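Local coordinates for metal-dependent hydrolase (PDB 2F6K), which probably catalyses the metal-dependent decarboxylation of aminocarboxymuconate semialdehyde, as a manganese-binding member of the amidohydrolase superfamily, at residues Leu41-Asp46 with Ser265-Thr270; Thr13-Ala18 with Leu54-Pro59; His280-Thr285 with Ala295-Asn300. All coordinates share one frame; numbering follows the deposited sequence.

Contact 1. Residues Leu41-Asp46 with Ser265-Thr270; sequences LNFMRD and SDIPYT. With MN (manganese (II) ion), chain C.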
ATOM      1  N   LEU A  41      13.394 -33.988 -16.829  1.00 30.25           N
ATOM      2  CA  LEU A  41      13.497 -35.047 -17.815  1.00 33.22           C
ATOM      3  C   LEU A  41      12.855 -36.367 -17.358  1.00 35.59           C
ATOM      4  O   LEU A  41      12.149 -37.022 -18.130  1.00 36.79           O
ATOM      5  CB  LEU A  41      14.970 -35.265 -18.183  1.00 31.77           C
ATOM      6  CG  LEU A  41      15.613 -34.143 -19.007  1.00 31.90           C
ATOM      7  CD1 LEU A  41      17.137 -34.304 -19.017  1.00 29.07           C
ATOM      8  CD2 LEU A  41      15.040 -34.160 -20.427  1.00 28.99           C
ATOM      9  N   ASN A  42      13.099 -36.766 -16.114  1.00 36.95           N
ATOM     10  CA  ASN A  42      12.507 -37.997 -15.601  1.00 37.13           C
ATOM     11  C   ASN A  42      10.982 -37.817 -15.480  1.00 37.78           C
ATOM     12  O   ASN A  42      10.211 -38.761 -15.699  1.00 38.03           O
ATOM     13  CB  ASN A  42      13.116 -38.347 -14.243  1.00 41.50           C
ATOM     14  CG  ASN A  42      12.752 -39.739 -13.786  1.00 42.58           C
ATOM     15  OD1 ASN A  42      13.228 -40.715 -14.349  1.00 48.05           O
ATOM     16  ND2 ASN A  42      11.899 -39.840 -12.766  1.00 37.83           N
ATOM     17  N   PHE A  43      10.538 -36.608 -15.131  1.00 35.13           N
ATOM     18  CA  PHE A  43       9.101 -36.355 -15.035  1.00 34.07           C
ATOM     19  C   PHE A  43       8.480 -36.510 -16.425  1.00 34.77           C
ATOM     20  O   PHE A  43       7.362 -37.019 -16.575  1.00 35.14           O
ATOM     21  CB  PHE A  43       8.814 -34.942 -14.531  1.00 32.92           C
ATOM     22  CG  PHE A  43       7.343 -34.605 -14.474  1.00 31.90           C
ATOM     23  CD1 PHE A  43       6.546 -35.069 -13.426  1.00 34.00           C
ATOM     24  CD2 PHE A  43       6.755 -33.810 -15.459  1.00 32.13           C
ATOM     25  CE1 PHE A  43       5.180 -34.741 -13.357  1.00 33.68           C
ATOM     26  CE2 PHE A  43       5.393 -33.474 -15.402  1.00 31.60           C
ATOM     27  CZ  PHE A  43       4.607 -33.940 -14.347  1.00 33.47           C
HETATM   28  N   MSE A  44       9.209 -36.057 -17.441  1.00 34.82           N
HETATM   29  CA  MSE A  44       8.741 -36.136 -18.820  1.00 36.29           C
HETATM   30  C   MSE A  44       8.581 -37.581 -19.283  1.00 35.49           C
HETATM   31  O   MSE A  44       7.586 -37.916 -19.925  1.00 35.08           O
HETATM   32  CB  MSE A  44       9.701 -35.383 -19.740  1.00 36.77           C
HETATM   33  CG  MSE A  44       9.597 -33.873 -19.608  1.00 38.20           C
HETATM   34 SE   MSE A  44      11.000 -32.940 -20.564  1.00 48.52          SE
HETATM   35  CE  MSE A  44      10.406 -33.303 -22.376  1.00 43.81           C
ATOM     36  N   ARG A  45       9.554 -38.434 -18.969  1.00 34.81           N
ATOM     37  CA  ARG A  45       9.448 -39.840 -19.360  1.00 35.64           C
ATOM     38  C   ARG A  45       8.263 -40.499 -18.651  1.00 36.43           C
ATOM     39  O   ARG A  45       7.483 -41.228 -19.270  1.00 35.37           O
ATOM     40  CB  ARG A  45      10.731 -40.606 -19.020  1.00 35.69           C
ATOM     41  CG  ARG A  45      11.959 -40.153 -19.794  1.00 40.13           C
ATOM     42  CD  ARG A  45      13.178 -41.004 -19.449  1.00 45.25           C
ATOM     43  NE  ARG A  45      14.293 -40.203 -18.949  1.00 50.99           N
ATOM     44  CZ  ARG A  45      14.662 -40.162 -17.675  1.00 53.13           C
ATOM     45  NH1 ARG A  45      14.009 -40.880 -16.779  1.00 43.44           N
ATOM     46  NH2 ARG A  45      15.665 -39.389 -17.292  1.00 58.27           N
ATOM     47  N   ASP A  46       8.117 -40.222 -17.358  1.00 37.46           N
ATOM     48  CA  ASP A  46       7.033 -40.805 -16.569  1.00 38.29           C
ATOM     49  C   ASP A  46       5.636 -40.280 -16.879  1.00 37.60           C
ATOM     50  O   ASP A  46       4.652 -40.855 -16.420  1.00 36.98           O
ATOM     51  CB  ASP A  46       7.303 -40.620 -15.074  1.00 36.12           C
ATOM     52  CG  ASP A  46       8.570 -41.316 -14.617  1.00 41.52           C
ATOM     53  OD1 ASP A  46       9.003 -42.288 -15.279  1.00 42.43           O
ATOM     54  OD2 ASP A  46       9.128 -40.898 -13.582  1.00 43.48           O
ATOM     55  N   SER A 265       2.243 -28.085 -16.955  1.00 31.91           N
ATOM     56  CA  SER A 265       2.290 -28.884 -15.729  1.00 34.04           C
ATOM     57  C   SER A 265       2.649 -28.065 -14.488  1.00 33.75           C
ATOM     58  O   SER A 265       2.206 -28.369 -13.380  1.00 33.62           O
ATOM     59  CB  SER A 265       3.282 -30.040 -15.880  1.00 30.73           C
ATOM     60  OG  SER A 265       4.609 -29.567 -15.855  1.00 30.43           O
ATOM     61  N   ASP A 266       3.458 -27.032 -14.693  1.00 33.03           N
ATOM     62  CA  ASP A 266       3.904 -26.128 -13.637  1.00 33.31           C
ATOM     63  C   ASP A 266       4.863 -26.749 -12.632  1.00 32.79           C
ATOM     64  O   ASP A 266       4.922 -26.304 -11.487  1.00 34.18           O
ATOM     65  CB  ASP A 266       2.712 -25.539 -12.879  1.00 34.95           C
ATOM     66  CG  ASP A 266       2.974 -24.124 -12.393  1.00 37.73           C
ATOM     67  OD1 ASP A 266       4.127 -23.653 -12.500  1.00 38.81           O
ATOM     68  OD2 ASP A 266       2.024 -23.481 -11.909  1.00 39.36           O
ATOM     69  N   ILE A 267       5.605 -27.776 -13.044  1.00 30.10           N
ATOM     70  CA  ILE A 267       6.578 -28.399 -12.153  1.00 27.53           C
ATOM     71  C   ILE A 267       7.798 -27.482 -12.189  1.00 27.97           C
ATOM     72  O   ILE A 267       8.018 -26.788 -13.181  1.00 28.01           O
ATOM     73  CB  ILE A 267       7.019 -29.797 -12.645  1.00 28.22           C
ATOM     74  CG1 ILE A 267       7.664 -29.677 -14.030  1.00 29.81           C
ATOM     75  CG2 ILE A 267       5.840 -30.747 -12.673  1.00 26.30           C
ATOM     76  CD1 ILE A 267       8.395 -30.930 -14.489  1.00 26.17           C
ATOM     77  N   PRO A 268       8.623 -27.487 -11.127  1.00 27.41           N
ATOM     78  CA  PRO A 268       8.449 -28.303  -9.928  1.00 28.64           C
ATOM     79  C   PRO A 268       7.755 -27.562  -8.786  1.00 30.02           C
ATOM     80  O   PRO A 268       7.705 -28.058  -7.660  1.00 31.87           O
ATOM     81  CB  PRO A 268       9.880 -28.690  -9.587  1.00 29.70           C
ATOM     82  CG  PRO A 268      10.610 -27.425  -9.877  1.00 29.16           C
ATOM     83  CD  PRO A 268       9.996 -26.950 -11.189  1.00 27.20           C
ATOM     84  N   TYR A 269       7.214 -26.382  -9.070  1.00 28.41           N
ATOM     85  CA  TYR A 269       6.538 -25.614  -8.033  1.00 27.87           C
ATOM     86  C   TYR A 269       5.304 -26.362  -7.568  1.00 28.35           C
ATOM     87  O   TYR A 269       4.982 -26.360  -6.381  1.00 31.19           O
ATOM     88  CB  TYR A 269       6.215 -24.213  -8.540  1.00 21.96           C
ATOM     89  CG  TYR A 269       7.476 -23.392  -8.685  1.00 24.63           C
ATOM     90  CD1 TYR A 269       7.885 -22.513  -7.679  1.00 21.51           C
ATOM     91  CD2 TYR A 269       8.307 -23.551  -9.806  1.00 21.56           C
ATOM     92  CE1 TYR A 269       9.095 -21.812  -7.782  1.00 20.94           C
ATOM     93  CE2 TYR A 269       9.508 -22.860  -9.918  1.00 19.99           C
ATOM     94  CZ  TYR A 269       9.897 -21.996  -8.906  1.00 22.52           C
ATOM     95  OH  TYR A 269      11.091 -21.335  -9.025  1.00 22.86           O
ATOM     96  N   THR A 270       4.608 -26.993  -8.505  1.00 28.95           N
ATOM     97  CA  THR A 270       3.469 -27.822  -8.148  1.00 27.59           C
ATOM     98  C   THR A 270       4.167 -29.172  -7.958  1.00 29.80           C
ATOM     99  O   THR A 270       4.913 -29.611  -8.840  1.00 29.36           O
ATOM    100  CB  THR A 270       2.450 -27.953  -9.299  1.00 28.12           C
ATOM    101  OG1 THR A 270       1.822 -26.688  -9.540  1.00 28.35           O
ATOM    102  CG2 THR A 270       1.386 -29.002  -8.951  1.00 21.89           C
TER
HETATM  103 MN    MN C 402       4.456 -21.326 -12.974  1.00 26.54          MN
HETATM  104  O   HOH W   1       2.751 -20.999 -11.818  1.00 19.83           O
HETATM  105  O   HOH W   2       5.623 -21.228 -10.989  1.00 34.63           O
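F43 on helix 37-46 lays its ring against the branched side chain of I267, and two methyl groups of the isoleucine share the apolar work. CG2 stands over one face of the F43 ring, 3.9 Å from its centroid and 16° off the normal, a CH-pi contact shifted toward the CE2 and CZ rim. CD1 meets the root of the ring instead, lying 3.5 Å from F43 CD2 and also touching CG and CB. With CG1 of the isoleucine between the backbone N and the carbonyl carbon (chi1 60°), CG2 and CD1 both reach the ring. With an alanine in place of F43 the two methyl groups of I267 would probably lose their aromatic partner, leaving a gap between the helix and the loop.

Polar groups meet the ring only in passing. S265 OG comes obliquely to within 4.0 Å of F43 CE2, but its hydroxyl is hydrogen-bonded to D5, and it also receives a weak bond from I267 N (I267 N to S265 OG 3.5 Å).

Metal coordination takes place on the next residue of the loop. D266 OD1 binds the manganese ion at 2.4 Å, while D266 OD2 accepts a hydrogen bond of 2.6 Å from water 1, itself a ligand of the metal. H7, H9 and H154 supply the other protein ligands. The loop then turns through a cis peptide before P268. A metal-binding aspartate just beyond the eighth strand of a TIM barrel is a hallmark of the amidohydrolase superfamily, and here F43 packs against the loop that carries it.

Contact 2. Residues Thr13-Ala18 with Leu54-Pro59; sequences TSYVEA and LSLSSP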
ATOM      1  N   THR A  13      21.400 -21.902 -10.436  1.00 34.10           N
ATOM      2  CA  THR A  13      21.963 -21.811  -9.100  1.00 35.03           C
ATOM      3  C   THR A  13      22.068 -20.365  -8.628  1.00 34.92           C
ATOM      4  O   THR A  13      21.812 -20.077  -7.458  1.00 37.07           O
ATOM      5  CB  THR A  13      23.342 -22.493  -9.026  1.00 35.23           C
ATOM      6  OG1 THR A  13      24.152 -22.051 -10.117  1.00 40.97           O
ATOM      7  CG2 THR A  13      23.190 -24.003  -9.099  1.00 34.29           C
ATOM      8  N   SER A  14      22.422 -19.455  -9.532  1.00 33.71           N
ATOM      9  CA  SER A  14      22.545 -18.043  -9.178  1.00 30.94           C
ATOM     10  C   SER A  14      21.192 -17.476  -8.776  1.00 31.54           C
ATOM     11  O   SER A  14      21.111 -16.585  -7.936  1.00 32.57           O
ATOM     12  CB  SER A  14      23.106 -17.235 -10.355  1.00 30.97           C
ATOM     13  OG  SER A  14      22.280 -17.343 -11.504  1.00 31.29           O
ATOM     14  N   TYR A  15      20.131 -17.983  -9.393  1.00 30.77           N
ATOM     15  CA  TYR A  15      18.779 -17.531  -9.083  1.00 31.43           C
ATOM     16  C   TYR A  15      18.395 -18.000  -7.676  1.00 34.23           C
ATOM     17  O   TYR A  15      17.807 -17.245  -6.900  1.00 34.97           O
ATOM     18  CB  TYR A  15      17.797 -18.098 -10.110  1.00 28.53           C
ATOM     19  CG  TYR A  15      16.345 -17.790  -9.827  1.00 24.58           C
ATOM     20  CD1 TYR A  15      15.852 -16.491  -9.931  1.00 24.09           C
ATOM     21  CD2 TYR A  15      15.459 -18.802  -9.469  1.00 24.17           C
ATOM     22  CE1 TYR A  15      14.512 -16.207  -9.687  1.00 23.80           C
ATOM     23  CE2 TYR A  15      14.118 -18.532  -9.226  1.00 25.41           C
ATOM     24  CZ  TYR A  15      13.647 -17.234  -9.338  1.00 27.30           C
ATOM     25  OH  TYR A  15      12.307 -16.969  -9.132  1.00 28.41           O
ATOM     26  N   VAL A  16      18.730 -19.249  -7.359  1.00 35.77           N
ATOM     27  CA  VAL A  16      18.443 -19.823  -6.049  1.00 37.19           C
ATOM     28  C   VAL A  16      19.188 -19.044  -4.963  1.00 39.49           C
ATOM     29  O   VAL A  16      18.630 -18.745  -3.906  1.00 40.99           O
ATOM     30  CB  VAL A  16      18.873 -21.314  -5.987  1.00 37.66           C
ATOM     31  CG1 VAL A  16      18.795 -21.832  -4.562  1.00 33.39           C
ATOM     32  CG2 VAL A  16      17.976 -22.150  -6.889  1.00 33.93           C
ATOM     33  N   GLU A  17      20.451 -18.712  -5.225  1.00 40.25           N
ATOM     34  CA  GLU A  17      21.240 -17.967  -4.248  1.00 41.44           C
ATOM     35  C   GLU A  17      20.680 -16.562  -4.082  1.00 40.66           C
ATOM     36  O   GLU A  17      20.736 -15.987  -2.996  1.00 40.90           O
ATOM     37  CB  GLU A  17      22.707 -17.897  -4.672  1.00 42.12           C
ATOM     38  CG  GLU A  17      23.277 -19.252  -5.054  1.00 54.43           C
ATOM     39  CD  GLU A  17      24.796 -19.271  -5.128  1.00 59.21           C
ATOM     40  OE1 GLU A  17      25.396 -18.264  -5.569  1.00 65.27           O
ATOM     41  OE2 GLU A  17      25.388 -20.309  -4.755  1.00 59.71           O
ATOM     42  N   ALA A  18      20.135 -16.009  -5.160  1.00 37.57           N
ATOM     43  CA  ALA A  18      19.558 -14.675  -5.098  1.00 35.86           C
ATOM     44  C   ALA A  18      18.284 -14.704  -4.245  1.00 35.75           C
ATOM     45  O   ALA A  18      17.983 -13.749  -3.523  1.00 34.01           O
ATOM     46  CB  ALA A  18      19.245 -14.167  -6.512  1.00 34.49           C
ATOM     47  N   LEU A  54      10.942 -24.722 -21.244  1.00 29.95           N
ATOM     48  CA  LEU A  54      11.327 -24.180 -19.949  1.00 32.06           C
ATOM     49  C   LEU A  54      11.262 -22.657 -19.834  1.00 34.29           C
ATOM     50  O   LEU A  54      11.484 -21.926 -20.805  1.00 34.08           O
ATOM     51  CB  LEU A  54      12.735 -24.658 -19.600  1.00 31.80           C
ATOM     52  CG  LEU A  54      12.899 -26.174 -19.463  1.00 32.25           C
ATOM     53  CD1 LEU A  54      14.370 -26.517 -19.434  1.00 32.16           C
ATOM     54  CD2 LEU A  54      12.202 -26.676 -18.194  1.00 32.90           C
ATOM     55  N   SER A  55      10.946 -22.186 -18.631  1.00 33.66           N
ATOM     56  CA  SER A  55      10.872 -20.760 -18.355  1.00 33.77           C
ATOM     57  C   SER A  55      11.175 -20.517 -16.883  1.00 34.43           C
ATOM     58  O   SER A  55      10.976 -21.396 -16.041  1.00 33.91           O
ATOM     59  CB  SER A  55       9.481 -20.210 -18.676  1.00 37.35           C
ATOM     60  OG  SER A  55       8.543 -20.616 -17.701  1.00 36.43           O
ATOM     61  N   LEU A  56      11.660 -19.321 -16.578  1.00 33.13           N
ATOM     62  CA  LEU A  56      11.978 -18.954 -15.206  1.00 31.77           C
ATOM     63  C   LEU A  56      10.671 -18.523 -14.544  1.00 32.04           C
ATOM     64  O   LEU A  56       9.911 -17.732 -15.109  1.00 30.78           O
ATOM     65  CB  LEU A  56      12.991 -17.806 -15.199  1.00 30.56           C
ATOM     66  CG  LEU A  56      13.671 -17.427 -13.885  1.00 32.55           C
ATOM     67  CD1 LEU A  56      14.578 -18.563 -13.425  1.00 33.07           C
ATOM     68  CD2 LEU A  56      14.480 -16.162 -14.084  1.00 30.76           C
ATOM     69  N   SER A  57      10.404 -19.062 -13.358  1.00 33.58           N
ATOM     70  CA  SER A  57       9.181 -18.740 -12.616  1.00 35.71           C
ATOM     71  C   SER A  57       9.346 -17.451 -11.806  1.00 36.45           C
ATOM     72  O   SER A  57      10.359 -16.762 -11.918  1.00 38.59           O
ATOM     73  CB  SER A  57       8.836 -19.897 -11.669  1.00 37.95           C
ATOM     74  OG  SER A  57       7.638 -19.647 -10.949  1.00 39.60           O
ATOM     75  N   SER A  58       8.348 -17.119 -10.996  1.00 35.53           N
ATOM     76  CA  SER A  58       8.437 -15.925 -10.173  1.00 33.95           C
ATOM     77  C   SER A  58       8.951 -16.384  -8.818  1.00 31.83           C
ATOM     78  O   SER A  58       8.874 -17.567  -8.499  1.00 28.34           O
ATOM     79  CB  SER A  58       7.064 -15.264 -10.017  1.00 37.15           C
ATOM     80  OG  SER A  58       6.184 -16.061  -9.249  1.00 40.70           O
ATOM     81  N   PRO A  59       9.465 -15.455  -7.995  1.00 31.89           N
ATOM     82  CA  PRO A  59       9.588 -14.007  -8.221  1.00 31.11           C
ATOM     83  C   PRO A  59      10.542 -13.646  -9.352  1.00 30.32           C
ATOM     84  O   PRO A  59      11.529 -14.339  -9.579  1.00 28.27           O
ATOM     85  CB  PRO A  59      10.107 -13.480  -6.877  1.00 30.29           C
ATOM     86  CG  PRO A  59       9.760 -14.569  -5.894  1.00 35.92           C
ATOM     87  CD  PRO A  59      10.015 -15.820  -6.680  1.00 30.19           C
TER
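Y15 reaches from helix 13-22 to the segment 54-59 with its ring, and it uses face and edge for different partners. One face receives L56: the CD1 methyl lies almost directly above the middle of the ring, 4.0 Å from the Y15 centroid and 9° off the normal, in a centred CH-pi contact. The nearest ring atoms, Y15 CG and CD2, are each 4.1 Å from L56 CD1, so the methyl group rests on the pi surface without crowding one side. In both residues CG is anti to the backbone N (Y15 chi1 175°), which carries the two side chains out from their backbones to meet across the gap.

The phenol end is held differently. Y15 OH donates a hydrogen bond of 2.8 Å to P59 O, an acceptor lying near the plane of the ring at its edge; the hydroxyl is tilted 16° from the carbonyl plane and approaches the oxygen at a bend. A methyl group over the face and a carbonyl gripping the hydroxyl probably restrict both the position and the tilt of the ring. Close packing completes this end, with P59 CD 3.5 Å from Y15 OH and the S57 carbonyl oxygen coming obliquely nearby. A cis peptide before P59 shapes the turn that presents these groups, and S58 OG is hydrogen-bonded to P155 O.

The contact thus ties helix 13-22 to the end of strand 49-55 and the loop leaving it. That strand pairs with strands 3-9 and 91-95, S55 bonding to T8 and L54 to G92 and L94. On the helical side, S14 and A18 touch L72 of helix 66-86; V61, from a loop, also touches Y15.

Contact 3. Residues His280-Thr285 with Ala295-Asn300; sequences HALATT and AIFYDN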
ATOM      1  N   HIS A 280      -3.357 -36.369 -15.542  1.00 37.13           N
ATOM      2  CA  HIS A 280      -4.160 -37.570 -15.694  1.00 38.10           C
ATOM      3  C   HIS A 280      -5.645 -37.199 -15.755  1.00 38.49           C
ATOM      4  O   HIS A 280      -6.423 -37.820 -16.490  1.00 38.89           O
ATOM      5  CB  HIS A 280      -3.871 -38.519 -14.524  1.00 44.40           C
ATOM      6  CG  HIS A 280      -4.731 -39.744 -14.502  1.00 50.81           C
ATOM      7  ND1 HIS A 280      -6.052 -39.724 -14.100  1.00 52.47           N
ATOM      8  CD2 HIS A 280      -4.463 -41.026 -14.847  1.00 52.63           C
ATOM      9  CE1 HIS A 280      -6.557 -40.940 -14.199  1.00 52.85           C
ATOM     10  NE2 HIS A 280      -5.615 -41.749 -14.651  1.00 53.48           N
ATOM     11  N   ALA A 281      -6.028 -36.174 -14.994  1.00 36.39           N
ATOM     12  CA  ALA A 281      -7.409 -35.708 -14.955  1.00 33.88           C
ATOM     13  C   ALA A 281      -7.827 -35.115 -16.301  1.00 36.12           C
ATOM     14  O   ALA A 281      -8.964 -35.289 -16.740  1.00 35.71           O
ATOM     15  CB  ALA A 281      -7.567 -34.672 -13.863  1.00 32.61           C
ATOM     16  N   LEU A 282      -6.915 -34.406 -16.954  1.00 35.33           N
ATOM     17  CA  LEU A 282      -7.229 -33.818 -18.247  1.00 35.18           C
ATOM     18  C   LEU A 282      -7.414 -34.932 -19.268  1.00 34.23           C
ATOM     19  O   LEU A 282      -8.214 -34.821 -20.198  1.00 32.69           O
ATOM     20  CB  LEU A 282      -6.099 -32.899 -18.704  1.00 36.09           C
ATOM     21  CG  LEU A 282      -6.099 -31.460 -18.195  1.00 36.49           C
ATOM     22  CD1 LEU A 282      -4.745 -30.849 -18.458  1.00 36.93           C
ATOM     23  CD2 LEU A 282      -7.202 -30.663 -18.881  1.00 33.63           C
ATOM     24  N   ALA A 283      -6.670 -36.012 -19.073  1.00 33.13           N
ATOM     25  CA  ALA A 283      -6.720 -37.147 -19.977  1.00 34.03           C
ATOM     26  C   ALA A 283      -7.996 -37.978 -19.857  1.00 34.65           C
ATOM     27  O   ALA A 283      -8.509 -38.479 -20.864  1.00 33.92           O
ATOM     28  CB  ALA A 283      -5.496 -38.032 -19.749  1.00 30.80           C
ATOM     29  N   THR A 284      -8.520 -38.100 -18.639  1.00 34.10           N
ATOM     30  CA  THR A 284      -9.704 -38.924 -18.403  1.00 31.08           C
ATOM     31  C   THR A 284     -11.024 -38.202 -18.182  1.00 30.05           C
ATOM     32  O   THR A 284     -12.060 -38.851 -18.062  1.00 30.72           O
ATOM     33  CB  THR A 284      -9.483 -39.854 -17.182  1.00 35.54           C
ATOM     34  OG1 THR A 284      -9.495 -39.076 -15.978  1.00 35.60           O
ATOM     35  CG2 THR A 284      -8.139 -40.565 -17.284  1.00 30.68           C
ATOM     36  N   THR A 285     -11.005 -36.875 -18.133  1.00 28.39           N
ATOM     37  CA  THR A 285     -12.231 -36.118 -17.898  1.00 27.16           C
ATOM     38  C   THR A 285     -13.295 -36.281 -18.992  1.00 30.92           C
ATOM     39  O   THR A 285     -12.979 -36.482 -20.162  1.00 28.03           O
ATOM     40  CB  THR A 285     -11.918 -34.620 -17.738  1.00 25.44           C
ATOM     41  OG1 THR A 285     -13.126 -33.906 -17.441  1.00 20.45           O
ATOM     42  CG2 THR A 285     -11.290 -34.060 -19.027  1.00 21.73           C
ATOM     43  N   ALA A 295      -5.599 -31.765 -28.868  1.00 34.18           N
ATOM     44  CA  ALA A 295      -5.209 -30.396 -29.219  1.00 33.66           C
ATOM     45  C   ALA A 295      -4.465 -29.721 -28.075  1.00 34.07           C
ATOM     46  O   ALA A 295      -3.402 -29.127 -28.271  1.00 32.85           O
ATOM     47  CB  ALA A 295      -6.443 -29.576 -29.579  1.00 32.87           C
ATOM     48  N   ILE A 296      -5.040 -29.830 -26.884  1.00 34.17           N
ATOM     49  CA  ILE A 296      -4.475 -29.237 -25.686  1.00 34.39           C
ATOM     50  C   ILE A 296      -3.127 -29.837 -25.315  1.00 34.99           C
ATOM     51  O   ILE A 296      -2.203 -29.119 -24.948  1.00 35.74           O
ATOM     52  CB  ILE A 296      -5.446 -29.399 -24.501  1.00 31.74           C
ATOM     53  CG1 ILE A 296      -6.705 -28.572 -24.758  1.00 26.55           C
ATOM     54  CG2 ILE A 296      -4.771 -28.969 -23.205  1.00 30.99           C
ATOM     55  CD1 ILE A 296      -7.733 -28.678 -23.666  1.00 26.73           C
ATOM     56  N   PHE A 297      -3.015 -31.152 -25.429  1.00 35.87           N
ATOM     57  CA  PHE A 297      -1.779 -31.846 -25.090  1.00 36.67           C
ATOM     58  C   PHE A 297      -0.651 -31.745 -26.111  1.00 34.92           C
ATOM     59  O   PHE A 297       0.525 -31.762 -25.738  1.00 34.60           O
ATOM     60  CB  PHE A 297      -2.065 -33.332 -24.861  1.00 37.84           C
ATOM     61  CG  PHE A 297      -2.562 -33.653 -23.487  1.00 40.56           C
ATOM     62  CD1 PHE A 297      -3.641 -34.521 -23.315  1.00 38.30           C
ATOM     63  CD2 PHE A 297      -1.937 -33.119 -22.364  1.00 41.11           C
ATOM     64  CE1 PHE A 297      -4.095 -34.852 -22.045  1.00 38.45           C
ATOM     65  CE2 PHE A 297      -2.381 -33.440 -21.083  1.00 40.69           C
ATOM     66  CZ  PHE A 297      -3.464 -34.310 -20.924  1.00 39.42           C
ATOM     67  N   TYR A 298      -0.991 -31.646 -27.393  1.00 34.58           N
ATOM     68  CA  TYR A 298       0.054 -31.630 -28.411  1.00 36.11           C
ATOM     69  C   TYR A 298      -0.155 -30.739 -29.644  1.00 35.98           C
ATOM     70  O   TYR A 298       0.635 -29.831 -29.902  1.00 34.61           O
ATOM     71  CB  TYR A 298       0.302 -33.080 -28.864  1.00 32.97           C
ATOM     72  CG  TYR A 298       1.497 -33.264 -29.761  1.00 33.68           C
ATOM     73  CD1 TYR A 298       2.769 -33.407 -29.229  1.00 32.36           C
ATOM     74  CD2 TYR A 298       1.360 -33.267 -31.152  1.00 34.57           C
ATOM     75  CE1 TYR A 298       3.878 -33.547 -30.055  1.00 33.40           C
ATOM     76  CE2 TYR A 298       2.463 -33.406 -31.983  1.00 32.48           C
ATOM     77  CZ  TYR A 298       3.717 -33.545 -31.430  1.00 32.79           C
ATOM     78  OH  TYR A 298       4.820 -33.676 -32.242  1.00 37.76           O
ATOM     79  N   ASP A 299      -1.211 -30.999 -30.403  1.00 34.88           N
ATOM     80  CA  ASP A 299      -1.461 -30.240 -31.627  1.00 35.36           C
ATOM     81  C   ASP A 299      -1.310 -28.718 -31.542  1.00 34.13           C
ATOM     82  O   ASP A 299      -0.580 -28.125 -32.332  1.00 33.44           O
ATOM     83  CB  ASP A 299      -2.836 -30.598 -32.204  1.00 33.01           C
ATOM     84  CG  ASP A 299      -2.959 -32.087 -32.551  1.00 40.04           C
ATOM     85  OD1 ASP A 299      -1.921 -32.743 -32.794  1.00 39.51           O
ATOM     86  OD2 ASP A 299      -4.098 -32.601 -32.594  1.00 43.45           O
ATOM     87  N   ASN A 300      -1.989 -28.080 -30.596  1.00 34.44           N
ATOM     88  CA  ASN A 300      -1.892 -26.634 -30.484  1.00 35.21           C
ATOM     89  C   ASN A 300      -0.461 -26.143 -30.281  1.00 35.69           C
ATOM     90  O   ASN A 300      -0.020 -25.221 -30.973  1.00 33.57           O
ATOM     91  CB  ASN A 300      -2.808 -26.128 -29.373  1.00 34.83           C
ATOM     92  CG  ASN A 300      -4.269 -26.386 -29.684  1.00 38.00           C
ATOM     93  OD1 ASN A 300      -4.622 -26.627 -30.837  1.00 35.71           O
ATOM     94  ND2 ASN A 300      -5.124 -26.330 -28.667  1.00 35.01           N
TER
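The F297 ring meets helix 272-284 with its far end, at CE1 and CZ. A283 CA lies at the edge, close to the ring plane and 4.1 Å from F297 CE1, and A283 CB is 4.2 Å from the same carbon. L282 comes in obliquely: its CB is 3.7 Å from F297 CZ, the closest approach between the two segments. Outside them, Y263 meets F297 edge-to-face.

In L282 it is CB, at the base of the side chain, that touches the ring; the leucine also packs on L288. F297 therefore sets CE1 and CZ against the helix at the step from L282 to A283, where the small alanine probably allows the ring to come near the backbone.

Around F297 the second helix is irregular. A wider, pi-type turn spans 295-299, with N300 N bonded to A295 O at 2.9 Å in place of the usual i to i+4 partner. At the end of helix 272-284, K293 NZ bonds to the carbonyl oxygens of A283 and T285, and its charge probably suits the negative end of the helix dipole.

Across the two segments the closest pairs are carbon to carbon and the side-chain contact is apolar, so the join of the last two helices rests here on shape and burial, while the directional bonds lie beside it.

How the contacts relate
Contacts 1 and 2 lie with their centres 16 Å apart and interlock because their segments alternate along the chain. They also touch directly: Y269 CE2 packs 3.5 Å from S57 CB, and Y269 OH is 4.1 Å from Y15 CE2. Both border the manganese site, contact 1 through D266 itself and contact 2 through S57, whose side chain is about 4 Å from the metal. Contact 3 touches neither: its nearest atoms are about 8 Å from contact 1 and about 13 Å from contact 2, with centres 16 and 28 Å away. Helix 272-284 still connects it with contact 1, because L272 and S275 pack on F43 and I267.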